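Local structure of carbohydrate kinase, FGGY (Rhodospirillum rubrum, 3IFR) at residues 242-245 / 246-249; 413-416 / 417-421. The protein probably phosphorylates D-xylulose at the expense of ATP, as a xylulokinase of the FGGY carbohydrate kinase family. One frame throughout, in Å; residues are numbered along the deposited sequence.

Contact 1 of 2, residues 242-245 / 246-249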
# COMPACT_ATOMS: atom_id res chain seq x y z
N GLY A 242 -3.31 -10.53 -11.31
CA GLY A 242 -3.67 -9.77 -10.12
C GLY A 242 -2.68 -8.66 -9.82
O GLY A 242 -1.48 -8.77 -10.14
N ALA A 243 -3.17 -7.63 -9.18
CA ALA A 243 -2.47 -6.41 -8.98
C ALA A 243 -2.32 -6.12 -7.53
O ALA A 243 -3.23 -6.24 -6.81
CB ALA A 243 -3.21 -5.32 -9.64
N ALA A 244 -1.14 -5.76 -7.10
CA ALA A 244 -0.95 -5.34 -5.74
C ALA A 244 -1.69 -4.03 -5.38
O ALA A 244 -1.49 -3.08 -6.00
CB ALA A 244 0.49 -5.24 -5.44
N ASP A 245 -2.53 -4.03 -4.36
CA ASP A 245 -3.36 -2.87 -4.09
C ASP A 245 -2.72 -1.50 -3.97
O ASP A 245 -3.19 -0.60 -4.56
CB ASP A 245 -4.40 -3.10 -2.99
CG ASP A 245 -3.82 -3.23 -1.62
OD1 ASP A 245 -2.63 -3.31 -1.41
OD2 ASP A 245 -4.58 -3.25 -0.72
N HIS A 246 -1.65 -1.35 -3.21
CA HIS A 246 -1.05 -0.06 -3.08
C HIS A 246 -0.39 0.45 -4.36
O HIS A 246 -0.43 1.60 -4.62
CB HIS A 246 -0.15 0.05 -1.83
CG HIS A 246 1.07 -0.79 -1.88
ND1 HIS A 246 1.02 -2.16 -1.92
CD2 HIS A 246 2.38 -0.47 -1.89
CE1 HIS A 246 2.23 -2.64 -1.96
NE2 HIS A 246 3.08 -1.64 -1.94
N ILE A 247 0.16 -0.43 -5.16
CA ILE A 247 0.69 -0.11 -6.47
C ILE A 247 -0.41 0.32 -7.47
O ILE A 247 -0.22 1.26 -8.23
CB ILE A 247 1.53 -1.28 -7.08
CG1 ILE A 247 2.42 -1.92 -6.00
CG2 ILE A 247 2.38 -0.75 -8.25
CD1 ILE A 247 3.37 -0.90 -5.39
N ALA A 248 -1.55 -0.36 -7.46
CA ALA A 248 -2.65 0.02 -8.34
C ALA A 248 -3.14 1.39 -7.91
O ALA A 248 -3.49 2.22 -8.75
CB ALA A 248 -3.77 -0.99 -8.31
N SER A 249 -3.12 1.65 -6.60
CA SER A 249 -3.43 2.99 -6.12
C SER A 249 -2.42 4.00 -6.64
O SER A 249 -2.80 5.09 -7.05
CB SER A 249 -3.50 3.06 -4.60
OG SER A 249 -4.84 3.02 -4.18
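Asp-245, in the first turn of helix 245-252, folds its carboxylate back over the peptide that joins it to His-246. Its CB and CG lie against the amide nitrogen of His-246. With CG held between the backbone N and the carbonyl carbon (chi1 70°), OD1 swings to 2.8 Å from His-246 N. The N-H points poorly at it (117°), and the resulting hydrogen bond is weak. OD1 also lies in the plane of the imidazole at its edge, 3.9 Å from His-246 ND1, where it is a neighbour rather than a close partner. The carboxylate and the ring stand almost perpendicular. CD1 of Ile-247 lies 3.5 Å above one face of the imidazole, offset toward the rim, and the same side chain reaches back so that its CG1 meets Ala-244 CB at 3.9 Å.

Regular helix bonding starts here. Ala-244, the N-cap residue, accepts Ala-248 N on its O at 3.1 Å, and Asp-245 O takes Ser-249 N at 3.0 Å. Asp-245 O is shared with the hydroxyl of Ser-437, to which Ser-249 OG is also weakly bonded, so a residue of the C-terminal domain reaches this turn. Ala-243 and Asp-245 are hydrogen-bonded through their backbones to Val-82 and Gly-84 of strand 77-84, so the pairing runs across the junction. A phosphate ion, probably from the crystallisation liquor, lies about 4 Å from the His-246 side chain. A tight strand-to-helix turn, with strand 238-244 leading straight into a helix, is built here within the actin-like ATPase fold of FGGY kinases.

Contact 2 of 2, residues 413-416 / 417-421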
# COMPACT_ATOMS: atom_id res chain seq x y z
N SER A 413 -6.30 19.41 3.95
CA SER A 413 -5.73 20.53 4.69
C SER A 413 -4.78 21.39 3.85
O SER A 413 -3.67 20.96 3.50
CB SER A 413 -5.03 20.07 5.97
OG SER A 413 -4.03 21.01 6.34
N ARG A 414 -5.21 22.61 3.54
CA ARG A 414 -4.43 23.50 2.68
C ARG A 414 -3.19 23.95 3.44
O ARG A 414 -2.12 24.21 2.86
CB ARG A 414 -5.27 24.70 2.22
CG ARG A 414 -4.54 25.67 1.29
CD ARG A 414 -3.92 24.92 0.09
NE ARG A 414 -3.09 25.76 -0.81
CZ ARG A 414 -1.87 26.19 -0.52
NH1 ARG A 414 -1.32 25.90 0.66
NH2 ARG A 414 -1.19 26.92 -1.39
N VAL A 415 -3.34 24.04 4.75
CA VAL A 415 -2.19 24.40 5.54
C VAL A 415 -1.14 23.29 5.53
O VAL A 415 0.05 23.57 5.40
CB VAL A 415 -2.61 24.74 6.96
CG1 VAL A 415 -1.42 25.19 7.77
CG2 VAL A 415 -3.68 25.84 6.90
N TRP A 416 -1.58 22.04 5.66
CA TRP A 416 -0.64 20.93 5.75
C TRP A 416 0.10 20.84 4.43
O TRP A 416 1.32 20.73 4.41
CB TRP A 416 -1.34 19.61 6.07
CG TRP A 416 -0.43 18.59 6.72
CD1 TRP A 416 0.87 18.78 7.17
CD2 TRP A 416 -0.75 17.23 7.04
NE1 TRP A 416 1.36 17.62 7.70
CE2 TRP A 416 0.38 16.66 7.64
CE3 TRP A 416 -1.90 16.44 6.86
CZ2 TRP A 416 0.39 15.33 8.08
CZ3 TRP A 416 -1.89 15.14 7.31
CH2 TRP A 416 -0.75 14.59 7.90
N MSE A 417 -0.65 20.91 3.33
CA MSE A 417 -0.07 20.76 2.00
C MSE A 417 0.89 21.93 1.66
O MSE A 417 1.93 21.72 1.05
CB MSE A 417 -1.17 20.60 0.96
CG MSE A 417 -2.02 19.38 1.17
SE MSE A 417 -1.00 17.65 1.15
CE MSE A 417 -0.55 17.54 3.07
N GLY A 418 0.54 23.15 2.05
CA GLY A 418 1.45 24.27 1.92
C GLY A 418 2.72 23.92 2.67
O GLY A 418 3.83 24.06 2.16
N ILE A 419 2.56 23.39 3.88
CA ILE A 419 3.72 23.00 4.66
C ILE A 419 4.52 21.93 3.93
O ILE A 419 5.75 22.01 3.85
CB ILE A 419 3.31 22.52 6.07
CG1 ILE A 419 2.93 23.74 6.93
CG2 ILE A 419 4.40 21.59 6.72
CD1 ILE A 419 2.13 23.35 8.15
N MSE A 420 3.84 20.92 3.41
CA MSE A 420 4.55 19.85 2.71
C MSE A 420 5.40 20.38 1.56
O MSE A 420 6.56 20.01 1.42
CB MSE A 420 3.56 18.84 2.15
CG MSE A 420 4.22 17.67 1.42
SE MSE A 420 5.04 16.43 2.74
CE MSE A 420 6.97 16.75 2.31
N ALA A 421 4.80 21.25 0.72
CA ALA A 421 5.50 21.79 -0.41
C ALA A 421 6.67 22.65 0.00
O ALA A 421 7.75 22.55 -0.60
CB ALA A 421 4.56 22.56 -1.30
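The indole of Trp-416 and the methyl CE of the selenomethionine Met-417 meet obliquely, CE lying 3.8 Å from Trp-416 CG and 3.7 Å from its CB. The indole also forms an edge-to-face pair with Phe-265, while its NE1 donates to Leu-380 O. The other flat group, the guanidinium of Arg-414, likewise stands oblique to the backbone of Gly-418, with NH1 3.5 Å from Gly-418 CA; a bend at chi2 (52°) turns the chain down the helix, and the lack of a side chain on Gly-418 leaves room for it. Bends at chi2 and chi3 bring CE of Met-417 round to the tryptophan, and Met-417 CG passes 3.3 Å from Ser-413 O.

Val-415 and Ile-419 are one turn apart, and CG1 of the first touches CD1 of the second at 4.0 Å, the two side chains crossing at a slant. The turn itself opens with a true N-cap: Ser-413 OG accepts Trp-416 N at 2.7 Å, while the carbonyls of residues 413 to 416 each receive the amide four residues on, the shortest of these bonds being Met-420 N to Trp-416 O at 2.7 Å. A leucine in place of Trp-416 would probably cost Leu-380 O the indole N-H and open a gap beside Phe-265 and the Met-417 methyl.

Helix 414-424 is the connection in the beta-alpha-beta unit made with strands 403-407 and 428-432. Trp-416, Ile-419 and the selenomethionine Met-420 meet helix 372-397, Met-420 touching Phe-265 as well, and Met-417 lies on the sheet at Leu-430, Ile-468 and Phe-265, with Arg-414 also touching Ile-468.

How the contacts relate
Both contacts cover the start of a helix, but they belong to different domains and hold no element in common: contact 1 joins strand 238-244 to helix 245-252, contact 2 comprises the N-cap and opening turns of helix 414-424. Their centres are about 27 Å apart and their nearest atoms about 15 Å apart. Contact 1 is buried, its centre about 7 Å from that of the chain, and combines small alanines with an aspartate held weakly to a backbone N-H and a histidine near a bound phosphate. Contact 2, about 22 Å out and only partly buried, relies on large apolar side chains facing sheet and helix, with an exposed arginine. A serine side chain caps helix 414-424, whereas at helix 245-252 the N-cap position holds an alanine.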